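Local coordinates for nicotinate phosphoribosyltransferase (Vibrio cholerae, PDB 4HL7), which probably catalyses the ATP-dependent synthesis of nicotinate D-ribonucleotide from nicotinate and 5-phospho-D-ribose 1-diphosphate, a step of NAD(+) biosynthesis, at residues 62-75 with 93-106. Sequence-based numbering, arbitrary orientation.
Sequences IAHLGTLRFSDADI and LRYFHFVPQEQVEM
R69 lays its guanidinium over one face of the H97 imidazole, the two side chains running side by side in the same direction with their planes 22° apart and R69 CZ 3.5 Å from H97 CD2. A bend at chi2 (-77°) folds the arginine back, and NH1 bonds in the guanidinium plane to G66 O and L68 O, which together fix the rotation of the group. The imidazole is held in turn by ND1, which donates to F98 O from above the carbonyl plane. F70 and L93 meet by a CH-pi contact: L93 CD1 stands 4.0 Å from the centroid of the F70 ring, almost on its normal, while F96 CD2 comes to the ring edge. I75 CD1 also packs on this leucine, 3.6 Å from L93 CB. No direct hydrogen bond crosses between 62-75 and 93-106; two waters do that work, one joining L65 O and L68 O to F98 N, the other F70 N to L93 O and F96 O. Within the N-terminal domain, the contact thus pairs the loop between helices 52-64 and 72-81, the latter opened by an S71-D74 capping box, with the chain that leads into edge strand 104-109 of the antiparallel sheet. P100 sets its ring against the backbone of I62 and G66, with P100 CD 3.7 Å from G66 CA. Nearby, the F98 ring turns its edge to L65 O and stacks with Y131. Farther along, I62 and the selenomethionine M106 reach tip to tip: I62 CD1 lies 3.5 Å from M106 CE, while I62 CG2 rests on V104 CG1.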
ATOM      1  N   ILE A  62       2.807   4.200 -19.386  1.00 25.81           N
ATOM      2  CA  ILE A  62       1.532   4.621 -18.820  1.00 25.11           C
ATOM      3  C   ILE A  62       0.513   4.576 -19.937  1.00 24.26           C
ATOM      4  O   ILE A  62      -0.532   3.989 -19.795  1.00 23.65           O
ATOM      5  CB  ILE A  62       1.598   5.986 -18.063  1.00 27.44           C
ATOM      6  CG1 ILE A  62       2.476   5.815 -16.803  1.00 30.34           C
ATOM      7  CG2 ILE A  62       0.204   6.460 -17.675  1.00 27.70           C
ATOM      8  CD1 ILE A  62       2.477   6.971 -15.816  1.00 32.42           C
ATOM      9  N   ALA A  63       0.900   5.064 -21.116  1.00 26.21           N
ATOM     10  CA  ALA A  63       0.015   4.983 -22.297  1.00 26.06           C
ATOM     11  C   ALA A  63      -0.377   3.550 -22.589  1.00 24.84           C
ATOM     12  O   ALA A  63      -1.538   3.228 -22.886  1.00 25.58           O
ATOM     13  CB  ALA A  63       0.697   5.619 -23.528  1.00 28.05           C
ATOM     14  N   HIS A  64       0.589   2.668 -22.504  1.00 25.87           N
ATOM     15  CA  HIS A  64       0.323   1.266 -22.614  1.00 26.45           C
ATOM     16  C   HIS A  64      -0.738   0.666 -21.677  1.00 27.07           C
ATOM     17  O   HIS A  64      -1.434  -0.279 -22.069  1.00 26.18           O
ATOM     18  CB  HIS A  64       1.639   0.539 -22.491  1.00 28.29           C
ATOM     19  CG  HIS A  64       1.529  -0.910 -22.790  1.00 33.61           C
ATOM     20  ND1 HIS A  64       1.407  -1.385 -24.071  1.00 37.84           N
ATOM     21  CD2 HIS A  64       1.470  -2.018 -21.941  1.00 36.41           C
ATOM     22  CE1 HIS A  64       1.304  -2.724 -24.025  1.00 38.08           C
ATOM     23  NE2 HIS A  64       1.336  -3.111 -22.715  1.00 37.55           N
ATOM     24  N   LEU A  65      -0.930   1.229 -20.455  1.00 24.70           N
ATOM     25  CA  LEU A  65      -2.051   0.781 -19.607  1.00 24.04           C
ATOM     26  C   LEU A  65      -3.414   0.809 -20.333  1.00 22.60           C
ATOM     27  O   LEU A  65      -4.301   0.035 -19.975  1.00 23.86           O
ATOM     28  CB  LEU A  65      -2.148   1.605 -18.298  1.00 21.76           C
ATOM     29  CG  LEU A  65      -0.877   1.501 -17.434  1.00 21.48           C
ATOM     30  CD1 LEU A  65      -1.047   2.384 -16.225  1.00 19.87           C
ATOM     31  CD2 LEU A  65      -0.634   0.041 -17.075  1.00 23.13           C
ATOM     32  N   GLY A  66      -3.587   1.773 -21.258  1.00 25.52           N
ATOM     33  CA  GLY A  66      -4.827   1.979 -21.981  1.00 24.67           C
ATOM     34  C   GLY A  66      -5.151   0.775 -22.856  1.00 25.88           C
ATOM     35  O   GLY A  66      -6.288   0.608 -23.264  1.00 26.55           O
ATOM     36  N   THR A  67      -4.175  -0.096 -23.090  1.00 26.45           N
ATOM     37  CA  THR A  67      -4.397  -1.267 -23.950  1.00 27.12           C
ATOM     38  C   THR A  67      -4.708  -2.561 -23.161  1.00 27.82           C
ATOM     39  O   THR A  67      -4.996  -3.617 -23.739  1.00 27.91           O
ATOM     40  CB  THR A  67      -3.201  -1.513 -24.867  1.00 29.12           C
ATOM     41  OG1 THR A  67      -2.063  -1.944 -24.118  1.00 28.18           O
ATOM     42  CG2 THR A  67      -2.862  -0.257 -25.641  1.00 30.91           C
ATOM     43  N   LEU A  68      -4.553  -2.497 -21.845  1.00 26.78           N
ATOM     44  CA  LEU A  68      -4.760  -3.685 -21.010  1.00 24.70           C
ATOM     45  C   LEU A  68      -6.210  -3.965 -20.790  1.00 24.12           C
ATOM     46  O   LEU A  68      -7.037  -3.039 -20.728  1.00 24.11           O
ATOM     47  CB  LEU A  68      -4.089  -3.518 -19.639  1.00 24.78           C
ATOM     48  CG  LEU A  68      -2.580  -3.402 -19.709  1.00 25.14           C
ATOM     49  CD1 LEU A  68      -2.097  -3.484 -18.253  1.00 26.93           C
ATOM     50  CD2 LEU A  68      -1.949  -4.504 -20.571  1.00 29.62           C
ATOM     51  N   ARG A  69      -6.540  -5.246 -20.631  1.00 22.29           N
ATOM     52  CA  ARG A  69      -7.952  -5.613 -20.381  1.00 23.29           C
ATOM     53  C   ARG A  69      -7.995  -6.693 -19.323  1.00 23.93           C
ATOM     54  O   ARG A  69      -7.031  -7.438 -19.197  1.00 24.70           O
ATOM     55  CB  ARG A  69      -8.577  -6.144 -21.683  1.00 25.46           C
ATOM     56  CG  ARG A  69      -8.533  -5.144 -22.848  1.00 28.57           C
ATOM     57  CD  ARG A  69      -9.627  -4.099 -22.634  1.00 30.96           C
ATOM     58  NE  ARG A  69      -9.830  -3.179 -23.763  1.00 34.05           N
ATOM     59  CZ  ARG A  69      -9.081  -2.092 -24.008  1.00 36.16           C
ATOM     60  NH1 ARG A  69      -8.042  -1.775 -23.232  1.00 31.90           N
ATOM     61  NH2 ARG A  69      -9.370  -1.319 -25.036  1.00 34.18           N
ATOM     62  N   PHE A  70      -9.120  -6.852 -18.621  1.00 24.12           N
ATOM     63  CA  PHE A  70      -9.277  -8.091 -17.831  1.00 24.70           C
ATOM     64  C   PHE A  70      -9.669  -9.221 -18.765  1.00 26.81           C
ATOM     65  O   PHE A  70     -10.668  -9.074 -19.489  1.00 31.87           O
ATOM     66  CB  PHE A  70     -10.351  -7.912 -16.753  1.00 24.65           C
ATOM     67  CG  PHE A  70      -9.911  -7.056 -15.585  1.00 23.14           C
ATOM     68  CD1 PHE A  70      -9.154  -7.593 -14.540  1.00 22.70           C
ATOM     69  CD2 PHE A  70     -10.228  -5.702 -15.539  1.00 22.31           C
ATOM     70  CE1 PHE A  70      -8.756  -6.778 -13.470  1.00 21.84           C
ATOM     71  CE2 PHE A  70      -9.833  -4.890 -14.474  1.00 23.71           C
ATOM     72  CZ  PHE A  70      -9.101  -5.425 -13.419  1.00 20.77           C
ATOM     73  N   SER A  71      -8.983 -10.364 -18.684  1.00 27.79           N
ATOM     74  CA  SER A  71      -9.286 -11.535 -19.538  1.00 28.71           C
ATOM     75  C   SER A  71     -10.339 -12.376 -18.838  1.00 32.22           C
ATOM     76  O   SER A  71     -10.607 -12.199 -17.646  1.00 27.73           O
ATOM     77  CB  SER A  71      -8.049 -12.376 -19.789  1.00 31.08           C
ATOM     78  OG  SER A  71      -7.683 -13.100 -18.623  1.00 30.15           O
ATOM     79  N   ASP A  72     -10.966 -13.302 -19.555  1.00 34.75           N
ATOM     80  CA  ASP A  72     -11.947 -14.156 -18.869  1.00 37.72           C
ATOM     81  C   ASP A  72     -11.276 -14.973 -17.790  1.00 32.71           C
ATOM     82  O   ASP A  72     -11.859 -15.170 -16.715  1.00 31.55           O
ATOM     83  CB  ASP A  72     -12.730 -15.039 -19.864  1.00 44.91           C
ATOM     84  CG  ASP A  72     -13.499 -14.218 -20.841  1.00 51.51           C
ATOM     85  OD1 ASP A  72     -13.183 -14.309 -22.047  1.00 65.33           O
ATOM     86  OD2 ASP A  72     -14.376 -13.420 -20.396  1.00 59.16           O
ATOM     87  N   ALA A  73     -10.027 -15.360 -18.037  1.00 31.39           N
ATOM     88  CA  ALA A  73      -9.245 -16.060 -17.067  1.00 30.07           C
ATOM     89  C   ALA A  73      -8.938 -15.240 -15.818  1.00 30.83           C
ATOM     90  O   ALA A  73      -8.862 -15.813 -14.727  1.00 32.53           O
ATOM     91  CB  ALA A  73      -7.950 -16.584 -17.669  1.00 35.94           C
ATOM     92  N   ASP A  74      -8.716 -13.925 -15.967  1.00 26.91           N
ATOM     93  CA  ASP A  74      -8.535 -13.077 -14.793  1.00 25.05           C
ATOM     94  C   ASP A  74      -9.811 -13.072 -13.988  1.00 24.94           C
ATOM     95  O   ASP A  74      -9.791 -13.103 -12.736  1.00 25.01           O
ATOM     96  CB  ASP A  74      -8.232 -11.637 -15.206  1.00 26.29           C
ATOM     97  CG  ASP A  74      -6.880 -11.490 -15.915  1.00 26.67           C
ATOM     98  OD1 ASP A  74      -6.007 -12.352 -15.751  1.00 26.78           O
ATOM     99  OD2 ASP A  74      -6.738 -10.529 -16.679  1.00 27.03           O
ATOM    100  N   ILE A  75     -10.929 -12.936 -14.687  1.00 24.00           N
ATOM    101  CA  ILE A  75     -12.241 -12.840 -14.017  1.00 25.10           C
ATOM    102  C   ILE A  75     -12.599 -14.164 -13.319  1.00 24.32           C
ATOM    103  O   ILE A  75     -13.109 -14.157 -12.152  1.00 24.42           O
ATOM    104  CB  ILE A  75     -13.358 -12.379 -14.966  1.00 28.44           C
ATOM    105  CG1 ILE A  75     -12.995 -11.015 -15.589  1.00 29.00           C
ATOM    106  CG2 ILE A  75     -14.682 -12.201 -14.210  1.00 26.91           C
ATOM    107  CD1 ILE A  75     -12.932  -9.875 -14.603  1.00 29.99           C
ATOM    108  N   LEU A  93     -16.177  -5.625 -14.963  1.00 24.57           N
ATOM    109  CA  LEU A  93     -14.696  -5.631 -15.343  1.00 26.77           C
ATOM    110  C   LEU A  93     -14.412  -6.110 -16.755  1.00 33.97           C
ATOM    111  O   LEU A  93     -13.400  -5.726 -17.374  1.00 32.02           O
ATOM    112  CB  LEU A  93     -13.914  -6.461 -14.374  1.00 25.74           C
ATOM    113  CG  LEU A  93     -13.884  -5.854 -13.007  1.00 20.58           C
ATOM    114  CD1 LEU A  93     -12.746  -6.598 -12.271  1.00 20.86           C
ATOM    115  CD2 LEU A  93     -13.484  -4.354 -13.092  1.00 21.59           C
ATOM    116  N   ARG A  94     -15.336  -6.910 -17.285  1.00 38.92           N
ATOM    117  CA  ARG A  94     -15.220  -7.485 -18.637  1.00 45.61           C
ATOM    118  C   ARG A  94     -15.109  -6.430 -19.735  1.00 44.49           C
ATOM    119  O   ARG A  94     -14.525  -6.698 -20.784  1.00 53.34           O
ATOM    120  CB  ARG A  94     -16.396  -8.444 -18.941  1.00 45.92           C
ATOM    121  CG  ARG A  94     -16.068  -9.918 -18.678  1.00 56.95           C
ATOM    122  CD  ARG A  94     -17.169 -10.867 -19.163  1.00 51.59           C
ATOM    123  NE  ARG A  94     -18.262 -10.937 -18.192  1.00 59.57           N
ATOM    124  CZ  ARG A  94     -18.383 -11.891 -17.271  1.00 58.52           C
ATOM    125  NH1 ARG A  94     -17.469 -12.868 -17.210  1.00 48.76           N
ATOM    126  NH2 ARG A  94     -19.419 -11.877 -16.418  1.00 49.58           N
ATOM    127  N   TYR A  95     -15.666  -5.248 -19.495  1.00 36.67           N
ATOM    128  CA  TYR A  95     -15.551  -4.157 -20.417  1.00 34.09           C
ATOM    129  C   TYR A  95     -14.599  -3.047 -19.906  1.00 31.55           C
ATOM    130  O   TYR A  95     -14.346  -2.088 -20.619  1.00 36.59           O
ATOM    131  CB  TYR A  95     -16.962  -3.601 -20.918  1.00 34.28           C
ATOM    132  CG  TYR A  95     -17.965  -3.127 -19.859  1.00 32.11           C
ATOM    133  CD1 TYR A  95     -17.858  -1.866 -19.266  1.00 30.16           C
ATOM    134  CD2 TYR A  95     -19.039  -3.927 -19.489  1.00 30.07           C
ATOM    135  CE1 TYR A  95     -18.745  -1.457 -18.274  1.00 31.47           C
ATOM    136  CE2 TYR A  95     -19.940  -3.520 -18.546  1.00 26.75           C
ATOM    137  CZ  TYR A  95     -19.801  -2.289 -17.945  1.00 27.76           C
ATOM    138  OH  TYR A  95     -20.654  -1.912 -16.991  1.00 28.10           O
ATOM    139  N   PHE A  96     -14.062  -3.162 -18.688  1.00 27.89           N
ATOM    140  CA  PHE A  96     -13.325  -2.003 -18.122  1.00 24.02           C
ATOM    141  C   PHE A  96     -11.958  -1.786 -18.810  1.00 23.13           C
ATOM    142  O   PHE A  96     -11.193  -2.739 -18.996  1.00 27.42           O
ATOM    143  CB  PHE A  96     -13.060  -2.155 -16.614  1.00 22.17           C
ATOM    144  CG  PHE A  96     -12.233  -1.050 -16.056  1.00 21.49           C
ATOM    145  CD1 PHE A  96     -12.814   0.196 -15.781  1.00 20.02           C
ATOM    146  CD2 PHE A  96     -10.869  -1.208 -15.848  1.00 22.73           C
ATOM    147  CE1 PHE A  96     -12.041   1.239 -15.311  1.00 23.68           C
ATOM    148  CE2 PHE A  96     -10.107  -0.147 -15.372  1.00 25.10           C
ATOM    149  CZ  PHE A  96     -10.696   1.065 -15.106  1.00 21.36           C
ATOM    150  N   HIS A  97     -11.643  -0.513 -19.100  1.00 21.51           N
ATOM    151  CA  HIS A  97     -10.268  -0.132 -19.343  1.00 22.66           C
ATOM    152  C   HIS A  97      -9.948   1.299 -18.960  1.00 22.64           C
ATOM    153  O   HIS A  97     -10.845   2.122 -18.732  1.00 22.88           O
ATOM    154  CB  HIS A  97      -9.889  -0.403 -20.810  1.00 23.89           C
ATOM    155  CG  HIS A  97     -10.696   0.403 -21.816  1.00 26.47           C
ATOM    156  ND1 HIS A  97     -10.497   1.729 -22.015  1.00 28.53           N
ATOM    157  CD2 HIS A  97     -11.646  -0.000 -22.761  1.00 28.21           C
ATOM    158  CE1 HIS A  97     -11.314   2.166 -23.014  1.00 29.48           C
ATOM    159  NE2 HIS A  97     -12.015   1.101 -23.465  1.00 33.23           N
ATOM    160  N   PHE A  98      -8.658   1.577 -18.830  1.00 21.52           N
ATOM    161  CA  PHE A  98      -8.163   2.917 -18.509  1.00 21.63           C
ATOM    162  C   PHE A  98      -8.266   3.839 -19.743  1.00 23.86           C
ATOM    163  O   PHE A  98      -8.226   3.356 -20.886  1.00 26.19           O
ATOM    164  CB  PHE A  98      -6.704   2.810 -18.125  1.00 19.83           C
ATOM    165  CG  PHE A  98      -6.440   2.114 -16.794  1.00 19.18           C
ATOM    166  CD1 PHE A  98      -6.931   2.643 -15.623  1.00 19.27           C
ATOM    167  CD2 PHE A  98      -5.602   0.981 -16.739  1.00 19.13           C
ATOM    168  CE1 PHE A  98      -6.609   2.070 -14.380  1.00 17.87           C
ATOM    169  CE2 PHE A  98      -5.253   0.410 -15.507  1.00 18.78           C
ATOM    170  CZ  PHE A  98      -5.805   0.955 -14.316  1.00 17.98           C
ATOM    171  N   VAL A  99      -8.401   5.139 -19.503  1.00 23.01           N
ATOM    172  CA  VAL A  99      -8.221   6.158 -20.562  1.00 24.16           C
ATOM    173  C   VAL A  99      -7.088   7.131 -20.157  1.00 23.09           C
ATOM    174  O   VAL A  99      -7.372   8.269 -19.730  1.00 21.37           O
ATOM    175  CB  VAL A  99      -9.540   6.912 -20.824  1.00 24.39           C
ATOM    176  CG1 VAL A  99      -9.416   7.713 -22.146  1.00 25.25           C
ATOM    177  CG2 VAL A  99     -10.711   5.908 -20.899  1.00 24.84           C
ATOM    178  N   PRO A 100      -5.812   6.680 -20.244  1.00 23.38           N
ATOM    179  CA  PRO A 100      -4.758   7.498 -19.599  1.00 24.06           C
ATOM    180  C   PRO A 100      -4.586   8.873 -20.218  1.00 25.71           C
ATOM    181  O   PRO A 100      -4.199   9.802 -19.507  1.00 24.70           O
ATOM    182  CB  PRO A 100      -3.476   6.683 -19.777  1.00 23.88           C
ATOM    183  CG  PRO A 100      -3.837   5.435 -20.450  1.00 22.70           C
ATOM    184  CD  PRO A 100      -5.302   5.390 -20.739  1.00 23.84           C
ATOM    185  N   GLN A 101      -4.909   9.044 -21.504  1.00 26.38           N
ATOM    186  CA  GLN A 101      -4.743  10.374 -22.089  1.00 27.98           C
ATOM    187  C   GLN A 101      -5.760  11.379 -21.523  1.00 30.30           C
ATOM    188  O   GLN A 101      -5.567  12.592 -21.664  1.00 32.61           O
ATOM    189  CB  GLN A 101      -4.745  10.330 -23.644  1.00 29.62           C
ATOM    190  CG  GLN A 101      -6.091   9.994 -24.212  1.00 32.96           C
ATOM    191  CD  GLN A 101      -6.419   8.495 -24.238  1.00 38.73           C
ATOM    192  OE1 GLN A 101      -5.806   7.673 -23.561  1.00 39.67           O
ATOM    193  NE2 GLN A 101      -7.419   8.150 -25.028  1.00 41.44           N
ATOM    194  N   GLU A 102      -6.821  10.877 -20.869  1.00 27.30           N
ATOM    195  CA  GLU A 102      -7.783  11.732 -20.182  1.00 28.62           C
ATOM    196  C   GLU A 102      -7.490  11.826 -18.675  1.00 25.41           C
ATOM    197  O   GLU A 102      -7.896  12.777 -18.039  1.00 29.00           O
ATOM    198  CB  GLU A 102      -9.216  11.198 -20.341  1.00 30.84           C
ATOM    199  CG  GLU A 102      -9.857  11.484 -21.685  1.00 38.72           C
ATOM    200  CD  GLU A 102      -9.734  12.948 -22.082  1.00 43.00           C
ATOM    201  OE1 GLU A 102      -9.121  13.236 -23.137  1.00 50.70           O
ATOM    202  OE2 GLU A 102     -10.225  13.805 -21.318  1.00 42.59           O
ATOM    203  N   GLN A 103      -6.870  10.796 -18.121  1.00 21.79           N
ATOM    204  CA  GLN A 103      -6.803  10.639 -16.648  1.00 20.60           C
ATOM    205  C   GLN A 103      -5.447  10.964 -16.067  1.00 20.48           C
ATOM    206  O   GLN A 103      -5.332  11.208 -14.866  1.00 20.54           O
ATOM    207  CB  GLN A 103      -7.155   9.202 -16.287  1.00 18.81           C
ATOM    208  CG  GLN A 103      -8.628   8.897 -16.557  1.00 19.52           C
ATOM    209  CD  GLN A 103      -8.938   7.403 -16.671  1.00 19.74           C
ATOM    210  OE1 GLN A 103      -8.094   6.573 -17.049  1.00 21.02           O
ATOM    211  NE2 GLN A 103     -10.168   7.060 -16.353  1.00 19.13           N
ATOM    212  N   VAL A 104      -4.405  10.906 -16.885  1.00 20.62           N
ATOM    213  CA  VAL A 104      -3.063  11.061 -16.330  1.00 21.96           C
ATOM    214  C   VAL A 104      -2.369  12.263 -16.960  1.00 23.79           C
ATOM    215  O   VAL A 104      -2.372  12.397 -18.199  1.00 25.36           O
ATOM    216  CB  VAL A 104      -2.251   9.767 -16.508  1.00 20.94           C
ATOM    217  CG1 VAL A 104      -0.829   9.883 -15.911  1.00 20.77           C
ATOM    218  CG2 VAL A 104      -3.013   8.610 -15.880  1.00 21.88           C
ATOM    219  N   GLU A 105      -1.804  13.139 -16.116  1.00 22.61           N
ATOM    220  CA  GLU A 105      -0.895  14.222 -16.575  1.00 27.32           C
ATOM    221  C   GLU A 105       0.439  14.050 -15.896  1.00 26.97           C
ATOM    222  O   GLU A 105       0.503  13.636 -14.734  1.00 26.35           O
ATOM    223  CB  GLU A 105      -1.381  15.592 -16.154  1.00 29.68           C
ATOM    224  CG  GLU A 105      -2.710  16.008 -16.697  1.00 37.72           C
ATOM    225  CD  GLU A 105      -2.936  17.500 -16.508  1.00 44.63           C
ATOM    226  OE1 GLU A 105      -2.310  18.117 -15.609  1.00 50.02           O
ATOM    227  OE2 GLU A 105      -3.743  18.051 -17.257  1.00 49.56           O
HETATM  228  N   MSE A 106       1.509  14.416 -16.570  1.00 27.50           N
HETATM  229  CA  MSE A 106       2.786  14.397 -15.874  1.00 28.24           C
HETATM  230  C   MSE A 106       3.696  15.411 -16.443  1.00 30.72           C
HETATM  231  O   MSE A 106       3.499  15.857 -17.567  1.00 27.51           O
HETATM  232  CB  MSE A 106       3.381  13.021 -15.995  1.00 29.84           C
HETATM  233  CG  MSE A 106       3.579  12.603 -17.455  1.00 37.84           C
HETATM  234 SE   MSE A 106       4.082  10.686 -17.312  1.00 57.75          SE
HETATM  235  CE  MSE A 106       2.368   9.857 -17.808  1.00 40.61           C
TER
HETATM  236  O   HOH W   1      -6.869  -0.556 -19.684  1.00 24.48           O
HETATM  237  O   HOH W   2     -11.238  -5.239 -19.212  1.00 27.36           O